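Local coordinates for protein probable tRNA pseudouridine synthase D (PDB 1Z2Z) that probably isomerises uridine-13 of transfer RNAs to pseudouridine, as a member of the TruD family of pseudouridine synthases, at residues A295-F303 / T315-M326; I337-F348 / S380-V388. All coordinates share one frame; numbering follows the deposited sequence.

Interaction 1 of 2, residues A295-F303 / T315-M326; sequences AVEGDIVCF and TEKVTSETVNAM
Residues 295-303 and 315-326 run antiparallel, joined by two backbone bonds: Val301 N to Glu316 O (3.2 Å), nearly straight at 165°, and Gly298 N to Val318 O (2.7 Å), whose donor lies above the carbonyl plane. The second comes from a type II beta turn, Val296 to Asp299, that brings the Gly298 amide to the other segment. Val318 fits into this turn: its CG1, placed between its own backbone N and carbonyl carbon (chi1 44°), lies against Val296 O and Asp299 CB, while CG2 also reaches Val296 O. Further along, Ile300 CG1 rests on the aliphatic chain of Lys317, nearest at CG (3.7 Å). That lysine is extended throughout, which carries NZ past the isoleucine to a hydrogen bond with Ser350 OG. At the far end the Phe303 ring turns its edge to Glu316, and CB of the glutamate lies in the ring plane, 3.4 Å from CE2. Ring and carboxylate planes stand 52° apart. Thr315 CG2 touches Cys302 CB (4.1 Å). At the turn, the extended Glu297 side chain accepts a weak hydrogen bond from Ser320 OG at OE1 (2.8 Å). Thr319 N bonds to Thr322 OG1 in the approach to helix 323-330, which supplies further packing: Val323 CG2 lies on Ala295 O, and apolar contacts join Met326 CB to Ala295 CB (4.2 Å) and the selenium of Met326, built as selenomethionine, to Val301 CG2. Asp299 points its carboxylate elsewhere, to a salt bridge with Arg285 of helix 263-287. The paired segments sit beside strand 336-337: strand 301-302 pairs antiparallel with it, Ala295, Asp299 and Val301 pack on its Ile337, and Val296 and Asp299 touch Pro353 of helix 352-363.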
loop_
_atom_site.group_PDB
_atom_site.type_symbol
_atom_site.label_atom_id
_atom_site.label_comp_id
_atom_site.label_asym_id
_atom_site.label_seq_id
_atom_site.Cartn_x
_atom_site.Cartn_y
_atom_site.Cartn_z
ATOM N N ALA A 295 -21.753 -9.585 -9.145
ATOM C CA ALA A 295 -21.768 -10.818 -8.375
ATOM C C ALA A 295 -22.304 -12.013 -9.169
ATOM O O ALA A 295 -23.051 -11.849 -10.133
ATOM C CB ALA A 295 -22.593 -10.613 -7.100
ATOM N N VAL A 296 -21.905 -13.215 -8.761
ATOM C CA VAL A 296 -22.354 -14.449 -9.404
ATOM C C VAL A 296 -22.787 -15.438 -8.327
ATOM O O VAL A 296 -22.960 -15.066 -7.168
ATOM C CB VAL A 296 -21.240 -15.113 -10.244
ATOM C CG1 VAL A 296 -20.789 -14.169 -11.335
ATOM C CG2 VAL A 296 -20.076 -15.521 -9.354
ATOM N N GLU A 297 -22.959 -16.699 -8.693
ATOM C CA GLU A 297 -23.377 -17.670 -7.698
ATOM C C GLU A 297 -22.253 -18.003 -6.723
ATOM O O GLU A 297 -21.174 -18.436 -7.125
ATOM C CB GLU A 297 -23.882 -18.946 -8.373
ATOM C CG GLU A 297 -25.174 -18.771 -9.153
ATOM C CD GLU A 297 -25.651 -20.067 -9.771
ATOM O OE1 GLU A 297 -26.746 -20.075 -10.374
ATOM O OE2 GLU A 297 -24.926 -21.079 -9.653
ATOM N N GLY A 298 -22.519 -17.793 -5.437
ATOM C CA GLY A 298 -21.534 -18.078 -4.410
ATOM C C GLY A 298 -20.298 -17.210 -4.518
ATOM O O GLY A 298 -19.187 -17.692 -4.317
ATOM N N ASP A 299 -20.501 -15.928 -4.817
ATOM C CA ASP A 299 -19.410 -14.970 -4.971
ATOM C C ASP A 299 -18.843 -14.467 -3.627
ATOM O O ASP A 299 -17.637 -14.223 -3.518
ATOM C CB ASP A 299 -19.889 -13.772 -5.816
ATOM C CG ASP A 299 -18.889 -13.363 -6.901
ATOM O OD1 ASP A 299 -17.680 -13.638 -6.752
ATOM O OD2 ASP A 299 -19.309 -12.744 -7.901
ATOM N N ILE A 300 -19.706 -14.328 -2.616
ATOM C CA ILE A 300 -19.337 -13.832 -1.271
ATOM C C ILE A 300 -18.993 -12.345 -1.283
ATOM O O ILE A 300 -17.957 -11.940 -1.805
ATOM C CB ILE A 300 -18.128 -14.587 -0.639
ATOM C CG1 ILE A 300 -18.521 -16.013 -0.265
ATOM C CG2 ILE A 300 -17.674 -13.880 0.639
ATOM C CD1 ILE A 300 -17.412 -16.784 0.419
ATOM N N VAL A 301 -19.859 -11.532 -0.694
ATOM C CA VAL A 301 -19.614 -10.099 -0.654
ATOM C C VAL A 301 -19.469 -9.597 0.789
ATOM O O VAL A 301 -19.497 -10.389 1.739
ATOM C CB VAL A 301 -20.755 -9.316 -1.395
ATOM C CG1 VAL A 301 -20.935 -9.874 -2.800
ATOM C CG2 VAL A 301 -22.072 -9.408 -0.624
ATOM N N CYS A 302 -19.273 -8.288 0.939
ATOM C CA CYS A 302 -19.154 -7.654 2.253
ATOM C C CYS A 302 -19.990 -6.378 2.209
ATOM O O CYS A 302 -20.372 -5.904 1.134
ATOM C CB CYS A 302 -17.684 -7.321 2.608
ATOM S SG CYS A 302 -16.947 -5.820 1.835
ATOM N N PHE A 303 -20.292 -5.843 3.383
ATOM C CA PHE A 303 -21.088 -4.635 3.486
ATOM C C PHE A 303 -20.315 -3.674 4.359
ATOM O O PHE A 303 -19.382 -4.080 5.053
ATOM C CB PHE A 303 -22.434 -4.949 4.142
ATOM C CG PHE A 303 -23.124 -6.134 3.550
ATOM C CD1 PHE A 303 -23.859 -6.010 2.374
ATOM C CD2 PHE A 303 -22.988 -7.391 4.134
ATOM C CE1 PHE A 303 -24.437 -7.126 1.776
ATOM C CE2 PHE A 303 -23.559 -8.512 3.547
ATOM C CZ PHE A 303 -24.290 -8.382 2.364
ATOM N N THR A 315 -20.126 -10.996 6.346
ATOM C CA THR A 315 -20.061 -11.369 4.938
ATOM C C THR A 315 -21.161 -12.326 4.506
ATOM O O THR A 315 -21.105 -13.517 4.807
ATOM C CB THR A 315 -18.712 -12.025 4.595
ATOM O OG1 THR A 315 -18.396 -13.016 5.582
ATOM C CG2 THR A 315 -17.613 -10.985 4.543
ATOM N N GLU A 316 -22.151 -11.796 3.790
ATOM C CA GLU A 316 -23.267 -12.594 3.286
ATOM C C GLU A 316 -22.853 -13.299 2.000
ATOM O O GLU A 316 -22.214 -12.699 1.135
ATOM C CB GLU A 316 -24.481 -11.706 2.994
ATOM C CG GLU A 316 -25.741 -12.482 2.605
ATOM C CD GLU A 316 -26.959 -11.588 2.420
ATOM O OE1 GLU A 316 -27.226 -10.745 3.309
ATOM O OE2 GLU A 316 -27.661 -11.735 1.393
ATOM N N LYS A 317 -23.226 -14.568 1.868
ATOM C CA LYS A 317 -22.883 -15.329 0.672
ATOM C C LYS A 317 -24.027 -15.304 -0.346
ATOM O O LYS A 317 -25.154 -15.692 -0.035
ATOM C CB LYS A 317 -22.542 -16.769 1.061
ATOM C CG LYS A 317 -21.920 -17.578 -0.054
ATOM C CD LYS A 317 -21.316 -18.847 0.503
ATOM C CE LYS A 317 -20.450 -19.548 -0.522
ATOM N NZ LYS A 317 -19.727 -20.682 0.119
ATOM N N VAL A 318 -23.735 -14.838 -1.555
ATOM C CA VAL A 318 -24.741 -14.762 -2.613
ATOM C C VAL A 318 -25.046 -16.139 -3.214
ATOM O O VAL A 318 -24.142 -16.958 -3.390
ATOM C CB VAL A 318 -24.291 -13.790 -3.748
ATOM C CG1 VAL A 318 -22.838 -14.035 -4.086
ATOM C CG2 VAL A 318 -25.161 -13.981 -4.993
ATOM N N THR A 319 -26.321 -16.393 -3.508
ATOM C CA THR A 319 -26.741 -17.666 -4.093
ATOM C C THR A 319 -27.467 -17.466 -5.418
ATOM O O THR A 319 -27.504 -16.360 -5.959
ATOM C CB THR A 319 -27.672 -18.461 -3.152
ATOM O OG1 THR A 319 -28.767 -17.632 -2.755
ATOM C CG2 THR A 319 -26.916 -18.942 -1.921
ATOM N N SER A 320 -28.049 -18.545 -5.931
ATOM C CA SER A 320 -28.758 -18.508 -7.204
ATOM C C SER A 320 -30.053 -17.715 -7.145
ATOM O O SER A 320 -30.654 -17.418 -8.177
ATOM C CB SER A 320 -29.054 -19.933 -7.674
ATOM O OG SER A 320 -27.854 -20.667 -7.858
ATOM N N GLU A 321 -30.481 -17.370 -5.939
ATOM C CA GLU A 321 -31.717 -16.620 -5.775
ATOM C C GLU A 321 -31.488 -15.149 -5.380
ATOM O O GLU A 321 -32.178 -14.252 -5.882
ATOM C CB GLU A 321 -32.620 -17.330 -4.754
ATOM C CG GLU A 321 -31.927 -17.720 -3.445
ATOM C CD GLU A 321 -31.433 -19.169 -3.412
ATOM O OE1 GLU A 321 -30.707 -19.598 -4.342
ATOM O OE2 GLU A 321 -31.764 -19.878 -2.432
ATOM N N THR A 322 -30.511 -14.898 -4.509
ATOM C CA THR A 322 -30.220 -13.533 -4.068
ATOM C C THR A 322 -29.304 -12.786 -5.037
ATOM O O THR A 322 -29.069 -11.589 -4.881
ATOM C CB THR A 322 -29.577 -13.523 -2.662
ATOM O OG1 THR A 322 -28.274 -14.112 -2.721
ATOM C CG2 THR A 322 -30.437 -14.311 -1.675
ATOM N N VAL A 323 -28.805 -13.501 -6.042
ATOM C CA VAL A 323 -27.923 -12.936 -7.060
ATOM C C VAL A 323 -28.445 -11.618 -7.635
ATOM O O VAL A 323 -27.692 -10.658 -7.784
ATOM C CB VAL A 323 -27.717 -13.936 -8.231
ATOM C CG1 VAL A 323 -29.068 -14.333 -8.816
ATOM C CG2 VAL A 323 -26.836 -13.322 -9.313
ATOM N N ASN A 324 -29.730 -11.573 -7.964
ATOM C CA ASN A 324 -30.321 -10.364 -8.523
ATOM C C ASN A 324 -30.339 -9.210 -7.525
ATOM O O ASN A 324 -30.257 -8.044 -7.913
ATOM C CB ASN A 324 -31.746 -10.653 -9.006
ATOM C CG ASN A 324 -31.775 -11.499 -10.269
ATOM O OD1 ASN A 324 -30.859 -12.281 -10.525
ATOM N ND2 ASN A 324 -32.839 -11.357 -11.056
ATOM N N ALA A 325 -30.449 -9.533 -6.239
ATOM C CA ALA A 325 -30.480 -8.509 -5.193
ATOM C C ALA A 325 -29.066 -8.021 -4.856
ATOM O O ALA A 325 -28.851 -6.833 -4.607
ATOM C CB ALA A 325 -31.165 -9.060 -3.939
HETATM N N MSE A 326 -28.109 -8.946 -4.853
HETATM C CA MSE A 326 -26.724 -8.606 -4.560
HETATM C C MSE A 326 -26.162 -7.599 -5.550
HETATM O O MSE A 326 -25.664 -6.545 -5.160
HETATM C CB MSE A 326 -25.857 -9.863 -4.567
HETATM C CG MSE A 326 -26.102 -10.740 -3.369
HETATM SE SE MSE A 326 -26.132 -9.658 -1.756
HETATM C CE MSE A 326 -28.052 -9.558 -1.490
#

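Interaction 2 of 2, residues I337-F348 / S380-V388; sequences ITAPLPGYNTEF and SSKGTRREV
Two extended loops of the TruD region, 337-348 and 380-388, pair here in antiparallel fashion, with Leu341 and Thr384 forming a hydrogen-bonded pair. Leu341 N reaches Thr384 O at 2.9 Å and Thr384 N returns to Leu341 O at 3.0 Å. Ala339 N to Arg386 O extends the pairing almost straight (174°). Beyond Gly383, Lys382 O accepts from Asn345 N at 2.6 Å, in the carbonyl plane on a lone pair, and takes a weaker bond from Tyr344 N. Lys382 CB lies over the centre of the Tyr344 ring in a CH-pi contact (3.3 Å to the centroid), and the same CB also touches Asn345 CB. The Leu341 side chain lies side by side with those of Thr384 and Arg386, CD1 meeting Thr384 CG2 and Arg386 CG, and Ala339 CB touches Val388 CG2 (3.5 Å). Arg385 starts with CG anti to its backbone N (chi1 -153°) and then bends at chi3, laying one guanidinium face over Pro340 N and Ala339 C. NH1 gives a weak bond to Glu347 O and a salt bridge to Glu357 of helix 352-363; a bond from NH2 to Thr338 OG1 is doubtful. With an alanine in place of Arg385, Glu357 would probably lose its charged mate and Pro340 the flat group packed against it. Backbone bonds thus hold the pairing, while a buried arginine, probably neutralised by Glu357, joins it to that helix.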
loop_
_atom_site.group_PDB
_atom_site.type_symbol
_atom_site.label_atom_id
_atom_site.label_comp_id
_atom_site.label_asym_id
_atom_site.label_seq_id
_atom_site.Cartn_x
_atom_site.Cartn_y
_atom_site.Cartn_z
ATOM N N ILE A 337 -17.709 -7.233 -3.943
ATOM C CA ILE A 337 -17.258 -8.610 -4.149
ATOM C C ILE A 337 -15.926 -8.700 -3.411
ATOM O O ILE A 337 -15.100 -7.807 -3.537
ATOM C CB ILE A 337 -17.033 -8.919 -5.665
ATOM C CG1 ILE A 337 -18.344 -8.764 -6.445
ATOM C CG2 ILE A 337 -16.481 -10.323 -5.844
ATOM C CD1 ILE A 337 -19.491 -9.604 -5.904
ATOM N N THR A 338 -15.707 -9.753 -2.636
ATOM C CA THR A 338 -14.453 -9.853 -1.910
ATOM C C THR A 338 -13.665 -11.072 -2.348
ATOM O O THR A 338 -14.200 -11.968 -3.001
ATOM C CB THR A 338 -14.691 -9.942 -0.396
ATOM O OG1 THR A 338 -15.123 -11.263 -0.058
ATOM C CG2 THR A 338 -15.767 -8.952 0.020
ATOM N N ALA A 339 -12.386 -11.090 -1.993
ATOM C CA ALA A 339 -11.493 -12.193 -2.326
ATOM C C ALA A 339 -10.909 -12.670 -1.014
ATOM O O ALA A 339 -10.796 -11.907 -0.065
ATOM C CB ALA A 339 -10.396 -11.716 -3.247
ATOM N N PRO A 340 -10.502 -13.931 -0.950
ATOM C CA PRO A 340 -9.940 -14.486 0.278
ATOM C C PRO A 340 -8.502 -14.188 0.627
ATOM O O PRO A 340 -7.627 -14.159 -0.230
ATOM C CB PRO A 340 -10.157 -15.977 0.101
ATOM C CG PRO A 340 -9.906 -16.153 -1.356
ATOM C CD PRO A 340 -10.674 -14.978 -1.967
ATOM N N LEU A 341 -8.267 -13.963 1.911
ATOM C CA LEU A 341 -6.925 -13.750 2.413
ATOM C C LEU A 341 -6.750 -14.975 3.311
ATOM O O LEU A 341 -6.893 -14.904 4.528
ATOM C CB LEU A 341 -6.832 -12.437 3.206
ATOM C CG LEU A 341 -6.311 -11.199 2.451
ATOM C CD1 LEU A 341 -6.599 -9.930 3.218
ATOM C CD2 LEU A 341 -4.825 -11.336 2.237
ATOM N N PRO A 342 -6.463 -16.130 2.696
ATOM C CA PRO A 342 -6.258 -17.437 3.335
ATOM C C PRO A 342 -5.695 -17.452 4.764
ATOM O O PRO A 342 -4.757 -16.721 5.085
ATOM C CB PRO A 342 -5.350 -18.171 2.339
ATOM C CG PRO A 342 -4.754 -17.050 1.486
ATOM C CD PRO A 342 -5.938 -16.154 1.323
ATOM N N GLY A 343 -6.289 -18.304 5.603
ATOM C CA GLY A 343 -5.880 -18.467 6.991
ATOM C C GLY A 343 -6.358 -19.829 7.466
ATOM O O GLY A 343 -6.131 -20.828 6.789
ATOM N N TYR A 344 -7.015 -19.896 8.618
ATOM C CA TYR A 344 -7.516 -21.183 9.083
ATOM C C TYR A 344 -8.983 -21.050 9.447
ATOM O O TYR A 344 -9.574 -21.950 10.045
ATOM C CB TYR A 344 -6.705 -21.676 10.284
ATOM C CG TYR A 344 -6.884 -20.876 11.558
ATOM C CD1 TYR A 344 -8.111 -20.835 12.216
ATOM C CD2 TYR A 344 -5.814 -20.202 12.133
ATOM C CE1 TYR A 344 -8.268 -20.150 13.414
ATOM C CE2 TYR A 344 -5.960 -19.511 13.334
ATOM C CZ TYR A 344 -7.189 -19.494 13.969
ATOM O OH TYR A 344 -7.343 -18.845 15.172
ATOM N N ASN A 345 -9.562 -19.917 9.064
ATOM C CA ASN A 345 -10.957 -19.587 9.353
ATOM C C ASN A 345 -11.521 -18.977 8.073
ATOM O O ASN A 345 -12.435 -18.147 8.101
ATOM C CB ASN A 345 -10.983 -18.575 10.519
ATOM C CG ASN A 345 -12.393 -18.222 11.002
ATOM O OD1 ASN A 345 -13.124 -17.464 10.357
ATOM N ND2 ASN A 345 -12.770 -18.767 12.156
ATOM N N THR A 346 -10.959 -19.400 6.943
ATOM C CA THR A 346 -11.379 -18.893 5.638
ATOM C C THR A 346 -12.566 -19.664 5.105
ATOM O O THR A 346 -12.659 -20.877 5.279
ATOM C CB THR A 346 -10.257 -19.006 4.586
ATOM O OG1 THR A 346 -9.029 -18.492 5.125
ATOM C CG2 THR A 346 -10.636 -18.218 3.329
ATOM N N GLU A 347 -13.456 -18.942 4.437
ATOM C CA GLU A 347 -14.651 -19.521 3.851
ATOM C C GLU A 347 -14.591 -19.350 2.341
ATOM O O GLU A 347 -14.993 -18.311 1.817
ATOM C CB GLU A 347 -15.892 -18.813 4.389
ATOM C CG GLU A 347 -17.210 -19.339 3.856
ATOM C CD GLU A 347 -18.342 -18.347 4.059
ATOM O OE1 GLU A 347 -18.447 -17.785 5.170
ATOM O OE2 GLU A 347 -19.135 -18.126 3.114
ATOM N N PHE A 348 -14.083 -20.358 1.639
ATOM C CA PHE A 348 -13.999 -20.290 0.185
ATOM C C PHE A 348 -15.385 -19.989 -0.377
ATOM O O PHE A 348 -16.387 -20.337 0.230
ATOM C CB PHE A 348 -13.487 -21.617 -0.386
ATOM C CG PHE A 348 -12.224 -22.109 0.259
ATOM C CD1 PHE A 348 -11.321 -21.212 0.833
ATOM C CD2 PHE A 348 -11.929 -23.471 0.287
ATOM C CE1 PHE A 348 -10.137 -21.669 1.430
ATOM C CE2 PHE A 348 -10.751 -23.943 0.879
ATOM C CZ PHE A 348 -9.854 -23.040 1.453
ATOM N N SER A 380 0.215 -17.068 13.969
ATOM C CA SER A 380 -0.700 -17.699 13.029
ATOM C C SER A 380 -2.018 -16.950 12.959
ATOM O O SER A 380 -2.629 -16.617 13.973
ATOM C CB SER A 380 -0.946 -19.167 13.396
ATOM O OG SER A 380 -1.789 -19.298 14.521
ATOM N N SER A 381 -2.437 -16.682 11.735
ATOM C CA SER A 381 -3.669 -15.971 11.489
ATOM C C SER A 381 -4.703 -16.959 10.988
ATOM O O SER A 381 -4.365 -18.055 10.528
ATOM C CB SER A 381 -3.440 -14.875 10.444
ATOM O OG SER A 381 -4.642 -14.189 10.130
ATOM N N LYS A 382 -5.964 -16.555 11.082
ATOM C CA LYS A 382 -7.075 -17.373 10.644
ATOM C C LYS A 382 -7.590 -16.937 9.281
ATOM O O LYS A 382 -8.394 -17.636 8.671
ATOM C CB LYS A 382 -8.206 -17.333 11.682
ATOM C CG LYS A 382 -8.465 -15.968 12.356
ATOM C CD LYS A 382 -9.259 -14.986 11.491
ATOM C CE LYS A 382 -9.605 -13.726 12.284
ATOM N NZ LYS A 382 -10.292 -12.671 11.473
ATOM N N GLY A 383 -7.126 -15.785 8.804
ATOM C CA GLY A 383 -7.552 -15.301 7.500
ATOM C C GLY A 383 -8.575 -14.187 7.556
ATOM O O GLY A 383 -9.182 -13.952 8.593
ATOM N N THR A 384 -8.759 -13.499 6.434
ATOM C CA THR A 384 -9.716 -12.403 6.335
ATOM C C THR A 384 -10.268 -12.378 4.917
ATOM O O THR A 384 -9.944 -13.255 4.118
ATOM C CB THR A 384 -9.047 -11.049 6.672
ATOM O OG1 THR A 384 -9.630 -10.002 5.881
ATOM C CG2 THR A 384 -7.549 -11.120 6.427
ATOM N N ARG A 385 -11.106 -11.396 4.600
ATOM C CA ARG A 385 -11.673 -11.311 3.259
ATOM C C ARG A 385 -11.741 -9.863 2.763
ATOM O O ARG A 385 -12.753 -9.186 2.927
ATOM C CB ARG A 385 -13.065 -11.963 3.249
ATOM C CG ARG A 385 -13.497 -12.526 1.896
ATOM C CD ARG A 385 -14.550 -13.632 2.038
ATOM N NE ARG A 385 -14.129 -14.864 1.369
ATOM C CZ ARG A 385 -14.207 -15.077 0.059
ATOM N NH1 ARG A 385 -13.779 -16.225 -0.451
ATOM N NH2 ARG A 385 -14.730 -14.156 -0.740
ATOM N N ARG A 386 -10.649 -9.404 2.152
ATOM C CA ARG A 386 -10.541 -8.043 1.624
ATOM C C ARG A 386 -11.335 -7.861 0.349
ATOM O O ARG A 386 -11.497 -8.799 -0.425
ATOM C CB ARG A 386 -9.076 -7.690 1.332
ATOM C CG ARG A 386 -8.309 -7.016 2.475
ATOM C CD ARG A 386 -8.687 -5.530 2.668
ATOM N NE ARG A 386 -7.574 -4.751 3.224
ATOM C CZ ARG A 386 -7.586 -3.434 3.439
ATOM N NH1 ARG A 386 -8.666 -2.715 3.149
ATOM N NH2 ARG A 386 -6.506 -2.828 3.937
ATOM N N GLU A 387 -11.815 -6.642 0.124
ATOM C CA GLU A 387 -12.572 -6.341 -1.078
ATOM C C GLU A 387 -11.692 -6.593 -2.297
ATOM O O GLU A 387 -10.499 -6.880 -2.167
ATOM C CB GLU A 387 -13.039 -4.888 -1.075
ATOM C CG GLU A 387 -11.914 -3.864 -0.984
ATOM C CD GLU A 387 -11.414 -3.663 0.439
ATOM O OE1 GLU A 387 -12.219 -3.245 1.301
ATOM O OE2 GLU A 387 -10.216 -3.916 0.693
ATOM N N VAL A 388 -12.276 -6.460 -3.482
ATOM C CA VAL A 388 -11.557 -6.714 -4.725
ATOM C C VAL A 388 -11.359 -5.492 -5.609
ATOM O O VAL A 388 -10.277 -5.283 -6.136
ATOM C CB VAL A 388 -12.280 -7.811 -5.537
ATOM C CG1 VAL A 388 -11.612 -7.993 -6.873
ATOM C CG2 VAL A 388 -12.253 -9.103 -4.768
#

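Interactions 1 and 2 follow one another along the chain, with centres about 16 Å apart, and meet at Ile300. Its carbonyl O lies 3.2 Å from Thr338 N, a probable hydrogen bond that continues the pairing of strand 301-302 with strand 336-337 into the loop of interaction 2. The side chain of Ile300 packs into that second contact: CG2 lies 3.3 Å from Arg385 NH2, and CD1 touches Glu347 O. Lys317 extends the junction from the 315-326 side, with a weak bond to Phe348 O. Both contacts lie away from Asp86, the predicted nucleophile, and are structural packing within the TruD region.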